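Local structure of Cg9734-pa (Drosophila melanogaster, 2BK9) at residues 6-11 with 129-134; 25-30 with 111-116; 88-93 with 139-144. The protein binds heme through two histidines that hexacoordinate its iron, and probably carries oxygen. The protein carries 1 engineered substitution. All coordinates share one frame; numbering follows the deposited sequence. Where two conformers were deposited one is given.

Contact 1: 6-11 with 129-134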
# COMPACT_ATOMS: atom_id res chain seq x y z
N VAL A 6 -10.77 -14.58 -1.12
CA VAL A 6 -11.23 -13.47 -0.30
C VAL A 6 -11.06 -13.77 1.17
O VAL A 6 -10.58 -12.95 1.94
CB VAL A 6 -12.69 -13.13 -0.60
CG1 VAL A 6 -13.24 -12.16 0.39
CG2 VAL A 6 -12.80 -12.63 -2.05
N GLN A 7 -11.47 -14.96 1.57
CA GLN A 7 -11.37 -15.34 2.97
C GLN A 7 -9.93 -15.37 3.40
O GLN A 7 -9.59 -14.98 4.52
CB GLN A 7 -12.07 -16.69 3.19
CG GLN A 7 -11.97 -17.24 4.57
CD GLN A 7 -12.79 -16.48 5.65
OE1 GLN A 7 -13.38 -15.45 5.40
NE2 GLN A 7 -12.81 -17.04 6.87
N LEU A 8 -9.05 -15.90 2.57
CA LEU A 8 -7.64 -15.96 2.90
C LEU A 8 -7.06 -14.56 3.13
O LEU A 8 -6.32 -14.33 4.07
CB LEU A 8 -6.92 -16.70 1.78
CG LEU A 8 -5.45 -17.01 1.98
CD1 LEU A 8 -4.58 -15.75 1.59
CD2 LEU A 8 -5.17 -17.62 3.41
N ILE A 9 -7.40 -13.63 2.25
CA ILE A 9 -6.94 -12.24 2.43
C ILE A 9 -7.46 -11.69 3.77
O ILE A 9 -6.70 -11.14 4.56
CB ILE A 9 -7.39 -11.38 1.26
CG1 ILE A 9 -6.59 -11.65 -0.04
CG2 ILE A 9 -7.20 -9.89 1.57
CD1 ILE A 9 -5.30 -10.99 -0.32
N LYS A 10 -8.74 -11.86 4.02
CA LYS A 10 -9.30 -11.32 5.25
C LYS A 10 -8.63 -11.88 6.48
O LYS A 10 -8.27 -11.14 7.40
CB LYS A 10 -10.81 -11.50 5.29
CG LYS A 10 -11.53 -10.59 4.33
CD LYS A 10 -13.03 -10.71 4.51
CE LYS A 10 -13.77 -9.74 3.65
NZ LYS A 10 -15.05 -9.44 4.34
N LYS A 11 -8.49 -13.19 6.53
CA LYS A 11 -7.96 -13.82 7.72
C LYS A 11 -6.47 -13.49 7.90
O LYS A 11 -6.05 -13.22 9.01
CB LYS A 11 -8.17 -15.31 7.68
CG LYS A 11 -9.61 -15.80 7.76
CD LYS A 11 -10.41 -15.25 8.93
CE LYS A 11 -9.83 -15.64 10.27
NZ LYS A 11 -10.61 -15.11 11.40
N ALA A 129 0.65 -15.10 -3.65
CA ALA A 129 0.12 -14.84 -4.95
C ALA A 129 -1.28 -14.28 -4.90
O ALA A 129 -1.63 -13.41 -5.69
CB ALA A 129 0.17 -16.10 -5.80
N THR A 130 -2.09 -14.75 -3.97
CA THR A 130 -3.44 -14.22 -3.82
C THR A 130 -3.38 -12.73 -3.44
O THR A 130 -4.10 -11.93 -3.99
CB THR A 130 -4.20 -15.03 -2.77
OG1 THR A 130 -4.27 -16.40 -3.23
CG2 THR A 130 -5.58 -14.51 -2.54
N TRP A 131 -2.50 -12.41 -2.49
CA TRP A 131 -2.28 -11.02 -2.13
C TRP A 131 -1.79 -10.20 -3.32
O TRP A 131 -2.23 -9.07 -3.53
CB TRP A 131 -1.30 -10.91 -0.96
CG TRP A 131 -1.95 -11.02 0.36
CD1 TRP A 131 -2.15 -12.16 1.08
CD2 TRP A 131 -2.59 -9.99 1.08
NE1 TRP A 131 -2.83 -11.87 2.24
CE2 TRP A 131 -3.10 -10.55 2.27
CE3 TRP A 131 -2.75 -8.62 0.85
CZ2 TRP A 131 -3.74 -9.79 3.21
CZ3 TRP A 131 -3.40 -7.87 1.79
CH2 TRP A 131 -3.87 -8.46 2.97
N ALA A 132 -0.86 -10.73 -4.10
CA ALA A 132 -0.36 -10.01 -5.26
C ALA A 132 -1.48 -9.76 -6.26
O ALA A 132 -1.44 -8.72 -6.94
CB ALA A 132 0.78 -10.72 -5.90
N LYS A 133 -2.44 -10.66 -6.38
CA LYS A 133 -3.59 -10.41 -7.25
C LYS A 133 -4.42 -9.21 -6.79
O LYS A 133 -4.84 -8.39 -7.62
CB LYS A 133 -4.44 -11.66 -7.28
CG LYS A 133 -5.58 -11.66 -8.21
CD LYS A 133 -6.16 -13.05 -8.45
CE LYS A 133 -5.80 -14.15 -7.53
NZ LYS A 133 -4.87 -15.18 -8.06
N LEU A 134 -4.64 -9.09 -5.49
CA LEU A 134 -5.33 -7.94 -4.96
C LEU A 134 -4.54 -6.66 -5.23
O LEU A 134 -5.08 -5.67 -5.70
CB LEU A 134 -5.57 -8.07 -3.45
CG LEU A 134 -6.14 -6.82 -2.76
CD1 LEU A 134 -7.50 -6.47 -3.30
CD2 LEU A 134 -6.19 -7.05 -1.27
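Trp131 of helix 125-143 lies against Leu8 and Ile9 of helix 3-17, and its indole NE1 is hydrogen-bonded to Thr12 OG1, a hydroxyl oxygen that also bonds Leu8 O. Tryptophan suits this place because it combines a broad apolar surface with a single N-H. Ile9 meets that surface from above. In the conformer given, its CD1 methyl lies over one face of the five-membered ring, 3.3 Å from the ring centroid and 13° off the normal, a CH-pi contact; the exact closeness is doubtful, as Ile9 has a second conformer. The first torsion sets Ile9 CG1 beside the backbone N (chi1 -74°) and CG2 anti to it. The beta-branch thereby sends CG1, with CD1, toward Thr130 and the five-membered ring of the indole, and CG2 toward the six-membered ring and Leu134. Ile9 CG2 touches Trp131 CZ2 at 3.8 Å and reaches Leu134 CD2 at 4.1 Å. The Ile9 and Thr130 side chains slide past each other in opposite directions, Ile9 CG1 3.9 Å from Thr130 CG2; the Thr130 hydroxyl is bonded to Ser126 O in its own helix, and its methyl does the packing. Leu8 CD1 approaches the indole obliquely, 4.3 Å from Trp131 NE1. The two helices run nearly perpendicular, at 94°, with axes 9.9 Å apart, the crossing of the first and last helices (A and H) of the globin fold. Ile73 of helix 56-75 packs on Ile9, Trp131 and Leu134 alike. Between the two segments the contact is thus apolar, and the buried indole N-H is satisfied by a threonine hydroxyl instead of being stranded among hydrocarbon groups.

Contact 2: 25-30 with 111-116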
# COMPACT_ATOMS: atom_id res chain seq x y z
N ALA A 25 5.02 1.21 9.64
CA ALA A 25 6.40 1.65 9.73
C ALA A 25 7.34 0.66 9.04
O ALA A 25 8.33 1.08 8.44
CB ALA A 25 6.83 1.82 11.15
N ALA A 26 7.02 -0.63 9.09
CA ALA A 26 7.85 -1.61 8.38
C ALA A 26 7.80 -1.36 6.87
O ALA A 26 8.82 -1.42 6.17
CB ALA A 26 7.42 -3.03 8.71
N ILE A 27 6.62 -1.09 6.35
CA ILE A 27 6.45 -0.77 4.96
C ILE A 27 7.22 0.48 4.60
O ILE A 27 8.03 0.50 3.65
CB ILE A 27 4.97 -0.63 4.59
CG1 ILE A 27 4.24 -1.96 4.70
CG2 ILE A 27 4.80 0.01 3.23
CD1 ILE A 27 2.73 -1.89 4.62
N LEU A 28 6.98 1.57 5.33
CA LEU A 28 7.54 2.83 4.88
C LEU A 28 9.03 2.96 5.16
O LEU A 28 9.75 3.51 4.33
CB LEU A 28 6.65 3.92 5.46
CG LEU A 28 6.60 5.25 4.79
CD1 LEU A 28 6.15 5.17 3.34
CD2 LEU A 28 5.75 6.21 5.57
N THR A 29 9.53 2.43 6.27
CA THR A 29 10.97 2.41 6.44
C THR A 29 11.66 1.60 5.34
O THR A 29 12.70 2.01 4.84
CB THR A 29 11.46 1.94 7.80
OG1 THR A 29 11.03 0.60 8.04
CG2 THR A 29 11.03 2.86 8.92
N GLN A 30 11.07 0.46 4.94
CA GLN A 30 11.70 -0.34 3.91
C GLN A 30 11.69 0.39 2.57
O GLN A 30 12.66 0.35 1.82
CB GLN A 30 11.02 -1.73 3.80
CG GLN A 30 11.63 -2.58 2.68
CD GLN A 30 11.07 -3.97 2.39
OE1 GLN A 30 11.48 -4.60 1.40
NE2 GLN A 30 10.19 -4.49 3.23
N GLY A 111 6.38 -3.79 -4.12
CA GLY A 111 7.16 -4.91 -3.72
C GLY A 111 7.42 -4.93 -2.24
O GLY A 111 7.46 -5.97 -1.62
N VAL A 112 7.55 -3.76 -1.64
CA VAL A 112 7.79 -3.64 -0.20
C VAL A 112 6.55 -4.02 0.58
O VAL A 112 6.65 -4.73 1.57
CB VAL A 112 8.22 -2.24 0.11
CG1 VAL A 112 8.09 -1.95 1.56
CG2 VAL A 112 9.63 -1.94 -0.46
N ILE A 113 5.37 -3.60 0.14
CA ILE A 113 4.13 -4.02 0.81
C ILE A 113 4.01 -5.53 0.81
O ILE A 113 3.74 -6.16 1.83
CB ILE A 113 2.90 -3.39 0.11
CG1 ILE A 113 2.89 -1.88 0.35
CG2 ILE A 113 1.61 -4.03 0.59
CD1 ILE A 113 1.89 -1.17 -0.53
N LEU A 114 4.21 -6.14 -0.35
CA LEU A 114 4.08 -7.59 -0.44
C LEU A 114 5.13 -8.30 0.41
O LEU A 114 4.83 -9.30 1.06
CB LEU A 114 4.14 -8.03 -1.90
CG LEU A 114 2.86 -7.66 -2.69
CD1 LEU A 114 3.12 -7.81 -4.18
CD2 LEU A 114 1.67 -8.50 -2.27
N ASP A 115 6.33 -7.75 0.47
CA ASP A 115 7.37 -8.30 1.31
C ASP A 115 6.97 -8.26 2.80
O ASP A 115 7.12 -9.23 3.53
CB ASP A 115 8.65 -7.51 1.07
CG ASP A 115 9.76 -7.97 1.86
OD1 ASP A 115 10.34 -9.00 1.46
OD2 ASP A 115 10.11 -7.39 2.93
N VAL A 116 6.47 -7.12 3.24
CA VAL A 116 6.11 -6.96 4.63
C VAL A 116 4.97 -7.91 5.00
O VAL A 116 5.01 -8.55 6.04
CB VAL A 116 5.76 -5.51 4.94
CG1 VAL A 116 5.05 -5.38 6.31
CG2 VAL A 116 7.01 -4.65 4.90
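Helices 20-34 and 103-120 run roughly antiparallel here, 139° between their directions and 9.0 Å between axes, and come nearest at Ile27 and Ile113, whose CA atoms are 5.8 Å apart. Val112 turns a methyl into the other backbone, its CG1 lying 3.2 Å from Ile27 O. The Ile27 side chain spreads over two partners: its CG2 meets Ile113 CG1 obliquely, while its CG1 crosses Val116 at about a right angle, 3.9 Å from Val116 CG1. Beside them Ala26, with only a methyl, leaves room for Val116, whose CG1 lies 4.1 Å from Ala26 CB.

At Gln30 and Asp115 the contact becomes polar. Gln30 is stretched out, with CG anti to the backbone N (chi1 178°). It and Val112 reach toward each other, tip to tip, with Gln30 CB 3.7 Å from Val112 CG1. The amide then gives a hydrogen bond from Gln30 NE2 to Asp115 OD2, 2.9 Å long. The donor meets the oxygen on its anti side, 32° out of the carboxylate plane, and the two flat groups stand nearly perpendicular. Gln30 OE1 is bonded to Arg34 NE, so both ends of the amide are held; the arginine's charge would probably polarise the N-H toward the aspartate.

In globin terms this is the pairing of helices B and G. Leu28 packs on Phe58 and His61 of helix 56-75, the side chain of Ile113 touches Phe69 of that helix and comes within about 4 Å of the heme, and Leu114 leans on helix 125-143.

Contact 3: 88-93 with 139-144. With HEM (protoporphyrin IX containing Fe), chain B.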
# COMPACT_ATOMS: atom_id res chain seq x y z
N ILE A 88 -11.97 4.06 -4.15
CA ILE A 88 -10.89 4.22 -3.18
C ILE A 88 -9.60 4.60 -3.90
O ILE A 88 -8.90 5.54 -3.53
CB ILE A 88 -10.74 2.95 -2.34
CG1 ILE A 88 -11.95 2.77 -1.39
CG2 ILE A 88 -9.44 2.95 -1.60
CD1 ILE A 88 -12.07 1.38 -0.83
N TRP A 89 -9.24 3.78 -4.87
CA TRP A 89 -7.88 3.85 -5.43
C TRP A 89 -7.74 4.94 -6.49
O TRP A 89 -6.65 5.44 -6.69
CB TRP A 89 -7.43 2.48 -5.88
CG TRP A 89 -7.18 1.62 -4.69
CD1 TRP A 89 -8.05 0.72 -4.10
CD2 TRP A 89 -6.02 1.63 -3.88
NE1 TRP A 89 -7.47 0.19 -2.97
CE2 TRP A 89 -6.22 0.73 -2.83
CE3 TRP A 89 -4.82 2.30 -3.95
CZ2 TRP A 89 -5.25 0.47 -1.88
CZ3 TRP A 89 -3.86 2.05 -3.00
CH2 TRP A 89 -4.07 1.13 -1.99
N THR A 90 -8.84 5.31 -7.14
CA THR A 90 -8.79 6.48 -8.00
C THR A 90 -8.50 7.71 -7.18
O THR A 90 -7.69 8.57 -7.54
CB THR A 90 -10.06 6.62 -8.81
OG1 THR A 90 -10.17 5.50 -9.71
CG2 THR A 90 -10.00 7.88 -9.66
N LYS A 91 -9.13 7.79 -6.01
CA LYS A 91 -8.91 8.93 -5.13
C LYS A 91 -7.46 8.96 -4.62
O LYS A 91 -6.82 10.00 -4.63
CB LYS A 91 -9.92 8.96 -3.99
CG LYS A 91 -9.66 10.12 -3.04
CD LYS A 91 -10.77 10.30 -2.03
CE LYS A 91 -10.50 11.50 -1.18
NZ LYS A 91 -10.78 12.79 -1.89
N ILE A 92 -6.93 7.81 -4.24
CA ILE A 92 -5.52 7.77 -3.85
C ILE A 92 -4.64 8.25 -4.99
O ILE A 92 -3.73 9.07 -4.81
CB ILE A 92 -5.13 6.35 -3.43
CG1 ILE A 92 -5.88 5.92 -2.16
CG2 ILE A 92 -3.64 6.24 -3.22
CD1 ILE A 92 -5.69 6.81 -0.99
N ALA A 93 -4.88 7.78 -6.20
CA ALA A 93 -4.05 8.15 -7.33
C ALA A 93 -4.10 9.67 -7.54
O ALA A 93 -3.06 10.34 -7.68
CB ALA A 93 -4.47 7.44 -8.58
N TYR A 139 -3.48 -1.57 -8.19
CA TYR A 139 -2.49 -0.83 -9.01
C TYR A 139 -3.01 -0.55 -10.40
O TYR A 139 -2.69 0.51 -10.97
CB TYR A 139 -1.16 -1.57 -9.05
CG TYR A 139 -0.25 -1.13 -7.95
CD1 TYR A 139 -0.66 -1.05 -6.61
CD2 TYR A 139 1.04 -0.74 -8.22
CE1 TYR A 139 0.16 -0.62 -5.60
CE2 TYR A 139 1.88 -0.28 -7.17
CZ TYR A 139 1.40 -0.18 -5.88
OH TYR A 139 2.18 0.27 -4.85
N ALA A 140 -3.79 -1.46 -10.98
CA ALA A 140 -4.44 -1.18 -12.27
C ALA A 140 -5.29 0.08 -12.16
O ALA A 140 -5.30 0.89 -13.07
N ILE A 141 -5.99 0.24 -11.03
CA ILE A 141 -6.82 1.38 -10.82
C ILE A 141 -5.98 2.65 -10.72
O ILE A 141 -6.28 3.68 -11.37
CB ILE A 141 -7.70 1.20 -9.59
CG1 ILE A 141 -8.64 -0.00 -9.71
CG2 ILE A 141 -8.46 2.51 -9.34
CD1 ILE A 141 -9.26 -0.47 -8.41
N ILE A 142 -4.92 2.62 -9.92
CA ILE A 142 -4.04 3.77 -9.81
C ILE A 142 -3.54 4.17 -11.19
O ILE A 142 -3.49 5.34 -11.59
CB ILE A 142 -2.83 3.47 -8.88
CG1 ILE A 142 -3.31 3.13 -7.45
CG2 ILE A 142 -1.86 4.68 -8.86
CD1 ILE A 142 -2.16 2.71 -6.59
N PHE A 143 -3.06 3.18 -11.93
CA PHE A 143 -2.28 3.45 -13.14
C PHE A 143 -3.12 3.90 -14.33
O PHE A 143 -2.58 4.49 -15.26
CB PHE A 143 -1.41 2.25 -13.51
CG PHE A 143 -0.22 2.03 -12.61
CD1 PHE A 143 0.02 2.76 -11.47
CD2 PHE A 143 0.67 1.07 -12.95
CE1 PHE A 143 1.15 2.55 -10.69
CE2 PHE A 143 1.77 0.84 -12.14
CZ PHE A 143 2.01 1.56 -11.02
N LYS A 144 -4.43 3.72 -14.26
CA LYS A 144 -5.30 4.31 -15.28
C LYS A 144 -5.64 5.75 -14.95
O LYS A 144 -6.40 6.36 -15.69
CB LYS A 144 -6.56 3.45 -15.58
CG LYS A 144 -7.55 3.35 -14.49
CD LYS A 144 -8.77 2.55 -14.95
CE LYS A 144 -9.80 2.23 -13.84
NZ LYS A 144 -10.40 3.46 -13.25
CHA HEM B . -0.10 11.69 1.00
CHB HEM B . -2.04 7.29 0.83
CHC HEM B . 1.75 5.84 -1.67
CHD HEM B . 3.88 10.07 -1.11
C1A HEM B . -0.97 10.64 1.10
C2A HEM B . -2.35 10.72 1.58
C3A HEM B . -2.92 9.50 1.53
C4A HEM B . -1.89 8.63 1.04
CMA HEM B . -4.34 9.01 1.90
CAA HEM B . -3.00 12.03 2.05
CBA HEM B . -3.40 12.90 0.86
CGA HEM B . -3.90 14.20 1.42
O1A HEM B . -3.07 15.08 1.79
O2A HEM B . -5.13 14.38 1.48
C1B HEM B . -1.14 6.48 0.17
C2B HEM B . -1.42 5.11 -0.19
C3B HEM B . -0.35 4.71 -0.90
C4B HEM B . 0.56 5.81 -1.03
CMB HEM B . -2.66 4.36 0.19
CAB HEM B . -0.13 3.41 -1.58
CBB HEM B . -0.58 2.24 -1.17
C1C HEM B . 2.66 6.84 -1.76
C2C HEM B . 3.94 6.81 -2.46
C3C HEM B . 4.57 7.96 -2.26
C4C HEM B . 3.69 8.78 -1.46
CMC HEM B . 4.42 5.62 -3.30
CAC HEM B . 5.93 8.31 -2.79
CBC HEM B . 6.81 9.14 -2.27
C1D HEM B . 3.01 10.89 -0.47
C2D HEM B . 3.21 12.26 -0.23
C3D HEM B . 2.04 12.75 0.41
C4D HEM B . 1.16 11.61 0.49
CMD HEM B . 4.47 13.04 -0.54
CAD HEM B . 1.81 14.17 0.85
CBD HEM B . 2.41 14.44 2.19
CGD HEM B . 2.23 15.85 2.66
O1D HEM B . 2.83 16.22 3.70
O2D HEM B . 1.47 16.61 2.01
NA HEM B . -0.73 9.35 0.75
NB HEM B . 0.08 6.90 -0.35
NC HEM B . 2.53 8.07 -1.15
ND HEM B . 1.75 10.51 -0.04
FE HEM B . 0.91 8.72 -0.16
O HOH W 1 -8.62 5.10 -11.92
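Trp89 and Ala93 meet Ile141 and Ile142 where helices 81-96 and 125-143, F and H of the globin fold, cross at 46° with axes 8.1 Å apart. The inner side of this contact is tight and apolar. Ala93 has no more than a methyl, which allows its CA to come within 5.0 Å of Ile142 CA; Ala93 CB rests on Ile142 CG2. Trp89 CB sits 3.6 Å from Ile141 CG2, and its indole extends inward, with CE3 3.8 Å from Ile142 CD1, which approaches obliquely. At the far edge of the indole, Trp89 CH2 meets the heme vinyl carbon CBB at 3.8 Å, near the ring plane, so this large flat residue bridges helix H and the heme. Its NE1 is bonded to Ser72 OG. An alanine in place of Trp89 would probably leave Ser72 without this partner and open a gap between Ile142 and the heme vinyl group. Ile92 lines the same pocket through CD1, against heme CMA, and Ile92 O accepts a hydrogen bond from ND1 of His96, an axial ligand of the iron.

The outer side is polar and looser. Lys144 and Thr90 do not bond directly, their NZ and OG1 being 4.1 Å apart, yet Asp86 joins them: it forms a salt bridge with the lysine, and its backbone carbonyl oxygen is bonded to the Thr90 hydroxyl. One water links the three groups across the contact, donating to Thr90 OG1 at 2.7 Å and to Ile141 O while accepting from Lys144 NZ at 2.8 Å.

From the N terminus, helix 3-17 comes first, and its 6-11 segment waits until helix 125-143 for its partner, so contact 1 closes a loop over most of the chain. Helix 20-34 follows; contact 2 ties its 25-30 segment to helix 103-120 and is nested within that loop. Contact 3 begins later and ties helix 81-96 to the end of helix 125-143, beyond both, so it crosses each of the others. Contacts 1 and 3 share helix 125-143, while contacts 1 and 2 touch where Leu114 CD2 packs on Ala132 N. Contacts 2 and 3 lie on opposite sides of the chain's centre, and each brings side chains close to the heme.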